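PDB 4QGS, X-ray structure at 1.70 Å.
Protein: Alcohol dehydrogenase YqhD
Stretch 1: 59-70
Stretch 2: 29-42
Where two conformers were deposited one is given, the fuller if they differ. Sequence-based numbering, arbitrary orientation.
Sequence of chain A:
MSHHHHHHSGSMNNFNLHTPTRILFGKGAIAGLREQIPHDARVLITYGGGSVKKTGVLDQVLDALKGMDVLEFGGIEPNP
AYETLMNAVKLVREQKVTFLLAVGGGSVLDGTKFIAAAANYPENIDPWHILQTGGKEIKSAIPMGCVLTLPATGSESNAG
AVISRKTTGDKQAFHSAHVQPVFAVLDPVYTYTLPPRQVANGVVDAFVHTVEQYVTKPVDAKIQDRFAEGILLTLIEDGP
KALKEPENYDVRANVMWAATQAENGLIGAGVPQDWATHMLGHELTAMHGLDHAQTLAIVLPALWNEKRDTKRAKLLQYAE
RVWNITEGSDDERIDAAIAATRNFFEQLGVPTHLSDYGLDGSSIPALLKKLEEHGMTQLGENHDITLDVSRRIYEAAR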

# COMPACT_ATOMS: atom_id res chain seq x y z
N ASP A 59 -22.89 3.04 -8.40
CA ASP A 59 -24.11 2.65 -9.11
C ASP A 59 -23.99 1.25 -9.72
O ASP A 59 -24.97 0.50 -9.76
CB ASP A 59 -24.46 3.67 -10.20
CG ASP A 59 -25.01 4.97 -9.63
OD1 ASP A 59 -25.56 4.97 -8.51
OD2 ASP A 59 -24.92 5.99 -10.34
N GLN A 60 -22.79 0.89 -10.19
CA GLN A 60 -22.60 -0.46 -10.73
C GLN A 60 -22.68 -1.50 -9.64
O GLN A 60 -23.21 -2.59 -9.86
CB GLN A 60 -21.26 -0.59 -11.47
CG GLN A 60 -21.20 0.13 -12.81
CD GLN A 60 -19.96 -0.21 -13.63
OE1 GLN A 60 -19.31 -1.22 -13.39
NE2 GLN A 60 -19.64 0.65 -14.59
N VAL A 61 -22.16 -1.18 -8.46
CA VAL A 61 -22.27 -2.09 -7.32
C VAL A 61 -23.74 -2.25 -6.92
O VAL A 61 -24.22 -3.37 -6.73
CB VAL A 61 -21.44 -1.60 -6.12
CG1 VAL A 61 -21.64 -2.53 -4.93
CG2 VAL A 61 -19.97 -1.54 -6.51
N LEU A 62 -24.45 -1.14 -6.82
CA LEU A 62 -25.87 -1.18 -6.45
C LEU A 62 -26.67 -1.98 -7.47
O LEU A 62 -27.51 -2.80 -7.10
CB LEU A 62 -26.42 0.25 -6.32
CG LEU A 62 -25.83 1.02 -5.14
CD1 LEU A 62 -26.28 2.47 -5.16
CD2 LEU A 62 -26.20 0.37 -3.81
N ASP A 63 -26.39 -1.78 -8.76
CA ASP A 63 -27.06 -2.56 -9.80
C ASP A 63 -26.75 -4.05 -9.72
O ASP A 63 -27.63 -4.89 -9.89
CB ASP A 63 -26.69 -2.04 -11.20
CG ASP A 63 -27.19 -2.96 -12.30
OD1 ASP A 63 -26.42 -3.85 -12.74
OD2 ASP A 63 -28.35 -2.80 -12.73
N ALA A 64 -25.49 -4.39 -9.45
CA ALA A 64 -25.10 -5.79 -9.35
C ALA A 64 -25.85 -6.50 -8.23
O ALA A 64 -26.11 -7.71 -8.31
CB ALA A 64 -23.59 -5.91 -9.13
N LEU A 65 -26.19 -5.75 -7.19
CA LEU A 65 -26.82 -6.31 -6.00
C LEU A 65 -28.32 -6.03 -5.92
O LEU A 65 -28.94 -6.20 -4.87
CB LEU A 65 -26.15 -5.75 -4.74
CG LEU A 65 -24.66 -6.04 -4.64
CD1 LEU A 65 -24.17 -5.53 -3.30
CD2 LEU A 65 -24.43 -7.54 -4.77
N LYS A 66 -28.89 -5.59 -7.03
CA LYS A 66 -30.28 -5.14 -7.02
C LYS A 66 -31.21 -6.26 -6.57
O LYS A 66 -31.10 -7.39 -7.03
CB LYS A 66 -30.67 -4.64 -8.41
CG LYS A 66 -31.92 -3.81 -8.41
CD LYS A 66 -32.29 -3.46 -9.82
CE LYS A 66 -33.77 -3.27 -9.90
NZ LYS A 66 -34.25 -2.14 -9.04
N GLY A 67 -32.11 -5.94 -5.64
CA GLY A 67 -33.03 -6.93 -5.12
C GLY A 67 -32.58 -7.49 -3.78
O GLY A 67 -33.36 -8.09 -3.05
N MET A 68 -31.30 -7.30 -3.47
CA MET A 68 -30.78 -7.72 -2.19
C MET A 68 -30.94 -6.61 -1.16
O MET A 68 -31.19 -5.45 -1.49
CB MET A 68 -29.32 -8.16 -2.32
CG MET A 68 -29.18 -9.39 -3.21
SD MET A 68 -27.50 -9.92 -3.58
CE MET A 68 -26.86 -10.16 -1.93
N ASP A 69 -30.79 -6.99 0.11
CA ASP A 69 -30.97 -6.09 1.23
C ASP A 69 -29.69 -5.29 1.45
O ASP A 69 -28.76 -5.76 2.11
CB ASP A 69 -31.36 -6.91 2.47
CG ASP A 69 -31.76 -6.06 3.65
OD1 ASP A 69 -31.86 -4.83 3.52
OD2 ASP A 69 -32.00 -6.65 4.72
N VAL A 70 -29.63 -4.10 0.86
CA VAL A 70 -28.41 -3.30 0.86
C VAL A 70 -28.56 -1.96 1.59
O VAL A 70 -29.53 -1.22 1.38
CB VAL A 70 -27.94 -3.03 -0.59
CG1 VAL A 70 -26.70 -2.15 -0.61
CG2 VAL A 70 -27.70 -4.34 -1.33
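Stretch 2, residues 29-42: AIAGLREQIPHDAR

Stretch 2 follows stretch 1 in the same direction, as the CA pairings show: Leu 65 CA lies 5.9 Å from Arg 34 CA, Met 68 CA 6.6 Å from His 39 CA, and Asp 69 CA 5.1 Å from Arg 42 CA. It opens with a 3-10 segment, Ala 29 to Gly 32, continues through Leu 33 to Gln 36 at helical phi/psi without the regular bonds, and makes a type I turn from Pro 38 to Ala 41. Together the two stretches bury 729 Å².

The first half of the contact is apolar. Ile 30 (chi1 t, chi2 p) points its CA-to-CB bond toward the helix, bringing CG1 to 4.1 Å from Ala 64 CB and CD1 to 4.1 Å from Val 61 CG2. Leu 33, also t, p, places a single methyl, CD2, at 4.1 Å from each of Val 61 CG1, Ala 64 CB and Leu 65 CD2. The small side chain of Ala 64 thus meets both residues. Leu 65 leaves helical phi/psi, and its CA-to-CB bond points away; its m, t rotamer nevertheless returns CD2 to the contact, 4.4 Å from Ile 37 CD1.

Arg 34 starts sideways, but chi1 to chi3 are all t, and this extended chain carries the guanidinium to the end of the helix. There NH2 donates to Ala 64 O (2.9 Å, 151°) and Lys 66 O (2.8 Å, 145°), while NH1 donates to Lys 66 O (2.9 Å, 143°). Both carbonyls lie near the guanidinium plane, at its edge, as donation from its N-H groups requires. Met 68 CG covers one face, 3.7 Å from Arg 34 NH1. The type II turn from Leu 65 to Met 68, closed by Met 68 N to Leu 65 O at 3.0 Å, has Gly 67 at phi 99°; a CB there would jam against the preceding carbonyl.

Met 68 points toward stretch 2. Its m, t, p conformation bends the terminal methyl onto Ile 37, with CE 3.7 Å from Ile 37 CG2, and also 3.4 Å from Pro 38 O.

Beyond the turn, a water donates to His 39 O and Ala 41 O, both at 2.7 Å, and accepts from Asp 69 N at 3.0 Å, linking the two backbones. Asp 69 (chi1 t) and Arg 42 (chi1 t, chi2 between wells at 147°) form a salt bridge. Its modelled separation of 2.3 Å between Asp 69 OD2 and Arg 42 NE is too short to be taken literally, so the pairing is more secure than its exact geometry.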

# COMPACT_ATOMS: atom_id res chain seq x y z
N ALA A 29 -15.49 -7.35 -14.24
CA ALA A 29 -15.41 -8.38 -13.21
C ALA A 29 -16.48 -8.24 -12.13
O ALA A 29 -16.73 -9.18 -11.40
CB ALA A 29 -14.01 -8.39 -12.55
N ILE A 30 -17.11 -7.07 -12.04
CA ILE A 30 -18.19 -6.89 -11.08
C ILE A 30 -19.33 -7.89 -11.38
O ILE A 30 -20.18 -8.13 -10.53
CB ILE A 30 -18.73 -5.44 -11.11
CG1 ILE A 30 -19.59 -5.15 -9.88
CG2 ILE A 30 -19.49 -5.17 -12.40
CD1 ILE A 30 -18.80 -4.78 -8.67
N ALA A 31 -19.31 -8.48 -12.57
CA ALA A 31 -20.28 -9.51 -12.93
C ALA A 31 -20.20 -10.72 -11.99
O ALA A 31 -21.15 -11.50 -11.89
CB ALA A 31 -20.06 -9.95 -14.37
N GLY A 32 -19.06 -10.88 -11.31
CA GLY A 32 -18.87 -11.99 -10.39
C GLY A 32 -19.19 -11.68 -8.94
O GLY A 32 -19.09 -12.55 -8.09
N LEU A 33 -19.57 -10.43 -8.66
CA LEU A 33 -19.78 -9.97 -7.29
C LEU A 33 -20.96 -10.61 -6.57
O LEU A 33 -20.84 -11.14 -5.47
CB LEU A 33 -19.98 -8.45 -7.28
CG LEU A 33 -20.47 -7.82 -5.97
CD1 LEU A 33 -19.41 -8.00 -4.91
CD2 LEU A 33 -20.77 -6.36 -6.15
N ARG A 34 -22.12 -10.56 -7.21
CA ARG A 34 -23.35 -10.99 -6.58
C ARG A 34 -23.30 -12.42 -6.01
O ARG A 34 -23.76 -12.68 -4.90
CB ARG A 34 -24.49 -10.86 -7.60
CG ARG A 34 -25.86 -11.09 -7.00
CD ARG A 34 -26.95 -10.97 -8.06
NE ARG A 34 -28.27 -11.02 -7.44
CZ ARG A 34 -29.06 -9.97 -7.26
NH1 ARG A 34 -30.25 -10.12 -6.68
NH2 ARG A 34 -28.69 -8.76 -7.66
N GLU A 35 -22.72 -13.33 -6.78
CA GLU A 35 -22.70 -14.74 -6.37
C GLU A 35 -21.82 -14.97 -5.14
O GLU A 35 -21.92 -16.01 -4.49
CB GLU A 35 -22.25 -15.62 -7.54
CG GLU A 35 -20.83 -15.42 -8.02
CD GLU A 35 -20.53 -16.18 -9.30
OE1 GLU A 35 -20.40 -15.54 -10.36
OE2 GLU A 35 -20.42 -17.42 -9.23
N GLN A 36 -20.98 -14.00 -4.80
CA GLN A 36 -20.10 -14.15 -3.63
C GLN A 36 -20.80 -13.83 -2.31
O GLN A 36 -20.27 -14.11 -1.23
CB GLN A 36 -18.87 -13.25 -3.78
CG GLN A 36 -18.12 -13.41 -5.07
CD GLN A 36 -17.48 -14.77 -5.23
OE1 GLN A 36 -17.02 -15.37 -4.26
NE2 GLN A 36 -17.44 -15.25 -6.46
N ILE A 37 -21.97 -13.23 -2.39
CA ILE A 37 -22.66 -12.77 -1.19
C ILE A 37 -23.97 -13.53 -1.08
O ILE A 37 -24.69 -13.65 -2.07
CB ILE A 37 -22.93 -11.25 -1.26
CG1 ILE A 37 -21.62 -10.47 -1.37
CG2 ILE A 37 -23.74 -10.77 -0.07
CD1 ILE A 37 -21.84 -8.99 -1.55
N PRO A 38 -24.27 -14.06 0.12
CA PRO A 38 -25.51 -14.81 0.35
C PRO A 38 -26.73 -14.03 -0.11
O PRO A 38 -26.80 -12.83 0.11
CB PRO A 38 -25.51 -15.01 1.86
CG PRO A 38 -24.06 -15.11 2.20
CD PRO A 38 -23.38 -14.11 1.29
N HIS A 39 -27.67 -14.70 -0.77
CA HIS A 39 -28.81 -14.01 -1.34
C HIS A 39 -29.62 -13.27 -0.28
O HIS A 39 -30.29 -12.28 -0.59
CB HIS A 39 -29.71 -15.00 -2.09
CG HIS A 39 -30.42 -15.96 -1.20
ND1 HIS A 39 -29.90 -17.20 -0.86
CD2 HIS A 39 -31.61 -15.87 -0.55
CE1 HIS A 39 -30.74 -17.82 -0.06
NE2 HIS A 39 -31.78 -17.04 0.15
N ASP A 40 -29.57 -13.75 0.96
CA ASP A 40 -30.36 -13.16 2.04
C ASP A 40 -29.50 -12.34 3.00
O ASP A 40 -29.93 -12.03 4.11
CB ASP A 40 -31.09 -14.25 2.81
CG ASP A 40 -30.16 -15.31 3.37
OD1 ASP A 40 -30.61 -16.08 4.25
OD2 ASP A 40 -28.99 -15.39 2.94
N ALA A 41 -28.30 -12.00 2.57
CA ALA A 41 -27.43 -11.16 3.39
C ALA A 41 -28.01 -9.76 3.61
O ALA A 41 -28.73 -9.22 2.76
CB ALA A 41 -26.04 -11.06 2.76
N ARG A 42 -27.71 -9.17 4.76
CA ARG A 42 -27.93 -7.75 4.94
C ARG A 42 -26.57 -7.08 4.73
O ARG A 42 -25.67 -7.20 5.57
CB ARG A 42 -28.53 -7.43 6.31
CG ARG A 42 -28.90 -5.96 6.52
CD ARG A 42 -30.14 -5.80 7.42
NE ARG A 42 -31.29 -6.54 6.90
CZ ARG A 42 -32.41 -6.78 7.57
NH1 ARG A 42 -32.56 -6.33 8.81
NH2 ARG A 42 -33.39 -7.46 7.00
O HOH W 1 -30.25 -9.88 0.61